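Local atomic coordinates of putative hemin storage protein (Bordetella bronchiseptica, PDB entry 6AU1), a protein that cleaves deacetylated poly-beta-1,6-N-acetylglucosamine, a biofilm polysaccharide, through the glycoside hydrolase domain that this chain represents. Residues A[311-322]-A[343-353]. Residues are numbered along the deposited sequence; the frame is centred on the assembly and turned at random.
With SO4 (sulfate ion), chain D.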
loop_
_atom_site.group_PDB
_atom_site.type_symbol
_atom_site.label_atom_id
_atom_site.label_comp_id
_atom_site.label_asym_id
_atom_site.label_seq_id
_atom_site.Cartn_x
_atom_site.Cartn_y
_atom_site.Cartn_z
ATOM N N PRO A 311 11.984 6.942 16.129
ATOM C CA PRO A 311 10.893 7.843 15.752
ATOM C C PRO A 311 11.445 9.133 15.178
ATOM O O PRO A 311 12.539 9.553 15.542
ATOM C CB PRO A 311 10.162 8.102 17.076
ATOM C CG PRO A 311 11.169 7.796 18.134
ATOM C CD PRO A 311 12.046 6.710 17.581
ATOM N N ILE A 312 10.695 9.742 14.273
ATOM C CA ILE A 312 11.042 11.060 13.766
ATOM C C ILE A 312 10.412 12.082 14.689
ATOM O O ILE A 312 9.262 11.910 15.085
ATOM C CB ILE A 312 10.563 11.227 12.319
ATOM C CG1 ILE A 312 11.404 10.312 11.415
ATOM C CG2 ILE A 312 10.659 12.679 11.869
ATOM C CD1 ILE A 312 10.938 10.254 9.998
ATOM N N ASP A 313 11.176 13.105 15.075
ATOM C CA ASP A 313 10.672 14.173 15.939
ATOM C C ASP A 313 9.324 14.679 15.442
ATOM O O ASP A 313 9.179 15.016 14.266
ATOM C CB ASP A 313 11.668 15.330 16.005
ATOM C CG ASP A 313 12.873 15.009 16.863
ATOM O OD1 ASP A 313 13.750 15.884 17.003
ATOM O OD2 ASP A 313 12.938 13.888 17.411
ATOM N N THR A 314 8.336 14.706 16.332
ATOM C CA THR A 314 6.979 15.084 15.943
ATOM C C THR A 314 6.969 16.480 15.326
ATOM O O THR A 314 6.181 16.760 14.417
ATOM C CB THR A 314 6.011 15.026 17.142
ATOM O OG1 THR A 314 5.944 13.684 17.637
ATOM C CG2 THR A 314 4.609 15.464 16.737
ATOM N N GLU A 315 7.868 17.346 15.787
ATOM C CA GLU A 315 7.942 18.699 15.235
ATOM C C GLU A 315 8.399 18.674 13.771
ATOM O O GLU A 315 8.015 19.531 12.981
ATOM C CB GLU A 315 8.869 19.580 16.077
ATOM C CG GLU A 315 8.988 21.022 15.585
ATOM C CD GLU A 315 7.643 21.741 15.514
ATOM O OE1 GLU A 315 6.816 21.569 16.436
ATOM O OE2 GLU A 315 7.412 22.475 14.531
ATOM N N ILE A 316 9.208 17.691 13.396
ATOM C CA ILE A 316 9.613 17.576 11.999
ATOM C C ILE A 316 8.423 17.135 11.140
ATOM O O ILE A 316 8.207 17.643 10.031
ATOM C CB ILE A 316 10.787 16.586 11.832
ATOM C CG1 ILE A 316 12.067 17.188 12.421
ATOM C CG2 ILE A 316 10.994 16.232 10.364
ATOM C CD1 ILE A 316 13.231 16.206 12.510
ATOM N N LEU A 317 7.645 16.202 11.669
ATOM C CA LEU A 317 6.447 15.717 10.997
ATOM C C LEU A 317 5.418 16.836 10.837
ATOM O O LEU A 317 4.820 17.006 9.766
ATOM C CB LEU A 317 5.855 14.549 11.782
ATOM C CG LEU A 317 4.629 13.846 11.200
ATOM C CD1 LEU A 317 4.954 13.284 9.835
ATOM C CD2 LEU A 317 4.167 12.733 12.152
ATOM N N ARG A 318 5.216 17.602 11.901
ATOM C CA ARG A 318 4.268 18.708 11.844
ATOM C C ARG A 318 4.722 19.754 10.830
ATOM O O ARG A 318 3.893 20.322 10.106
ATOM C CB ARG A 318 4.086 19.351 13.222
ATOM C CG ARG A 318 2.935 20.364 13.282
ATOM C CD ARG A 318 2.760 20.908 14.691
ATOM N NE ARG A 318 1.625 21.832 14.804
ATOM C CZ ARG A 318 1.654 23.101 14.406
ATOM N NH1 ARG A 318 2.754 23.603 13.860
ATOM N NH2 ARG A 318 0.581 23.871 14.547
ATOM N N ARG A 319 6.025 20.022 10.776
ATOM C CA ARG A 319 6.525 21.018 9.826
ATOM C C ARG A 319 6.247 20.568 8.396
ATOM O O ARG A 319 5.965 21.400 7.527
ATOM C CB ARG A 319 8.023 21.269 10.000
ATOM C CG ARG A 319 8.401 22.139 11.184
ATOM C CD ARG A 319 9.909 22.331 11.229
ATOM N NE ARG A 319 10.382 22.734 12.550
ATOM C CZ ARG A 319 11.583 22.433 13.035
ATOM N NH1 ARG A 319 12.435 21.714 12.310
ATOM N NH2 ARG A 319 11.932 22.841 14.247
ATOM N N GLN A 320 6.325 19.258 8.151
ATOM C CA GLN A 320 6.010 18.742 6.820
ATOM C C GLN A 320 4.527 18.956 6.511
ATOM O O GLN A 320 4.167 19.361 5.400
ATOM C CB GLN A 320 6.381 17.257 6.692
ATOM C CG GLN A 320 7.878 17.031 6.643
ATOM C CD GLN A 320 8.228 15.572 6.432
ATOM O OE1 GLN A 320 7.487 14.682 6.849
ATOM N NE2 GLN A 320 9.350 15.323 5.772
ATOM N N MET A 321 3.672 18.723 7.501
ATOM C CA MET A 321 2.241 18.937 7.303
ATOM C C MET A 321 1.930 20.413 7.063
ATOM O O MET A 321 1.129 20.737 6.189
ATOM C CB MET A 321 1.449 18.403 8.494
ATOM C CG MET A 321 1.492 16.876 8.582
ATOM S SD MET A 321 0.688 16.281 10.069
ATOM C CE MET A 321 0.937 14.513 9.880
ATOM N N VAL A 322 2.575 21.308 7.809
ATOM C CA VAL A 322 2.345 22.735 7.604
ATOM C C VAL A 322 2.832 23.133 6.211
ATOM O O VAL A 322 2.186 23.933 5.522
ATOM C CB VAL A 322 3.037 23.595 8.698
ATOM C CG1 VAL A 322 3.017 25.101 8.341
ATOM C CG2 VAL A 322 2.365 23.351 10.051
ATOM N N HIS A 343 4.055 7.959 20.008
ATOM C CA HIS A 343 4.672 8.664 18.911
ATOM C C HIS A 343 3.971 8.386 17.582
ATOM O O HIS A 343 3.741 7.235 17.238
ATOM C CB HIS A 343 6.140 8.313 18.784
ATOM C CG HIS A 343 6.847 9.196 17.816
ATOM N ND1 HIS A 343 6.763 9.007 16.453
ATOM C CD2 HIS A 343 7.571 10.324 18.001
ATOM C CE1 HIS A 343 7.440 9.960 15.842
ATOM N NE2 HIS A 343 7.942 10.772 16.757
ATOM N N PRO A 344 3.657 9.446 16.814
ATOM C CA PRO A 344 3.979 10.845 17.127
ATOM C C PRO A 344 3.156 11.396 18.286
ATOM O O PRO A 344 2.179 10.778 18.709
ATOM C CB PRO A 344 3.655 11.586 15.821
ATOM C CG PRO A 344 2.656 10.722 15.117
ATOM C CD PRO A 344 3.012 9.299 15.496
ATOM N N ASP A 345 3.580 12.541 18.806
ATOM C CA ASP A 345 2.905 13.197 19.916
ATOM C C ASP A 345 1.530 13.688 19.461
ATOM O O ASP A 345 1.425 14.607 18.644
ATOM C CB ASP A 345 3.774 14.348 20.431
ATOM C CG ASP A 345 3.162 15.086 21.622
ATOM O OD1 ASP A 345 1.984 14.863 21.968
ATOM O OD2 ASP A 345 3.879 15.916 22.203
ATOM N N ALA A 346 0.487 13.055 19.990
ATOM C CA ALA A 346 -0.893 13.363 19.623
ATOM C C ALA A 346 -1.260 14.809 19.923
ATOM O O ALA A 346 -1.910 15.468 19.113
ATOM C CB ALA A 346 -1.851 12.422 20.342
ATOM N N GLU A 347 -0.845 15.293 21.090
ATOM C CA GLU A 347 -1.113 16.667 21.488
ATOM C C GLU A 347 -0.550 17.660 20.478
ATOM O O GLU A 347 -1.187 18.663 20.159
ATOM C CB GLU A 347 -0.532 16.947 22.879
ATOM N N ALA A 348 0.642 17.372 19.968
ATOM C CA ALA A 348 1.316 18.295 19.069
ATOM C C ALA A 348 0.722 18.265 17.665
ATOM O O ALA A 348 0.727 19.278 16.971
ATOM C CB ALA A 348 2.795 17.986 19.020
ATOM N N LEU A 349 0.219 17.103 17.248
ATOM C CA LEU A 349 -0.290 16.921 15.887
ATOM C C LEU A 349 -1.783 17.136 15.741
ATOM O O LEU A 349 -2.281 17.214 14.619
ATOM C CB LEU A 349 0.021 15.515 15.375
ATOM C CG LEU A 349 1.347 15.167 14.724
ATOM C CD1 LEU A 349 1.174 13.880 13.915
ATOM C CD2 LEU A 349 1.871 16.296 13.854
ATOM N N ARG A 350 -2.502 17.191 16.859
ATOM C CA ARG A 350 -3.955 17.303 16.825
ATOM C C ARG A 350 -4.443 18.417 15.900
ATOM O O ARG A 350 -5.352 18.201 15.093
ATOM C CB ARG A 350 -4.508 17.525 18.236
ATOM C CG ARG A 350 -6.012 17.355 18.335
ATOM C CD ARG A 350 -6.505 17.503 19.768
ATOM N NE ARG A 350 -5.767 16.647 20.695
ATOM C CZ ARG A 350 -4.975 17.099 21.664
ATOM N NH1 ARG A 350 -4.343 16.245 22.460
ATOM N NH2 ARG A 350 -4.818 18.405 21.844
ATOM N N ASP A 351 -3.835 19.600 15.983
ATOM C CA ASP A 351 -4.391 20.731 15.250
ATOM C C ASP A 351 -4.229 20.580 13.737
ATOM O O ASP A 351 -5.067 21.071 12.982
ATOM C CB ASP A 351 -3.798 22.073 15.729
ATOM C CG ASP A 351 -2.275 22.133 15.664
ATOM O OD1 ASP A 351 -1.624 21.190 15.168
ATOM O OD2 ASP A 351 -1.729 23.169 16.120
ATOM N N VAL A 352 -3.180 19.898 13.286
ATOM C CA VAL A 352 -3.010 19.730 11.845
ATOM C C VAL A 352 -3.632 18.431 11.315
ATOM O O VAL A 352 -3.806 18.278 10.109
ATOM C CB VAL A 352 -1.524 19.780 11.426
ATOM C CG1 VAL A 352 -1.012 21.214 11.489
ATOM C CG2 VAL A 352 -0.675 18.844 12.279
ATOM N N MET A 353 -3.986 17.506 12.201
ATOM C CA MET A 353 -4.602 16.269 11.735
ATOM C C MET A 353 -6.115 16.372 11.838
ATOM O O MET A 353 -6.836 15.517 11.329
ATOM C CB MET A 353 -4.072 15.060 12.510
ATOM C CG MET A 353 -2.692 14.587 12.059
ATOM S SD MET A 353 -2.678 13.905 10.378
ATOM C CE MET A 353 -3.658 12.412 10.605
HETATM S S SO4 D . 8.360 13.897 20.148
HETATM O O1 SO4 D . 8.617 13.491 18.770
HETATM O O2 SO4 D . 8.515 15.344 20.270
HETATM O O3 SO4 D . 6.992 13.541 20.515
HETATM O O4 SO4 D . 9.286 13.209 21.043
#
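Thr314 and Asp345 hold the two helix starts together: Asp345 N donates an almost straight hydrogen bond to Thr314 OG1, 2.9 Å away. That hydroxyl also donates to O1 of a sulfate ion, probably from the crystallisation liquor, which Thr314 N grips at 2.7 Å. Beside it, Pro311 CB sits 3.3 Å from the centroid of the His343 ring, a CH-pi contact squarely over the face, while Pro344 CB lies over the rim of the opposite face.

One turn further on, Arg318, with CG anti to its backbone N and its chain extended to NE, spans the gap to Asp351. Arg318 NH2 donates to Asp351 OD2 at 2.9 Å in a salt bridge, on the syn side but tilted well out of the carboxylate plane; the second bond, Arg318 NE to Asp351 OD1, is weak.

Apolar packing runs alongside and past this salt bridge. Leu349 is a knob among Thr314, Leu317, Arg318 and Met321, its CD1 3.7 Å from Leu317 CD2. Met321 SD touches Val352 CG2 at 3.6 Å.

The helices run nearly parallel (6°), axes 9.8 Å apart, as neighbours on the outside of the TIM-like barrel. Tyr334 of strand 332-335 packs against Met321 and Leu349, and helix 22-39 meets Ala346 and Met353.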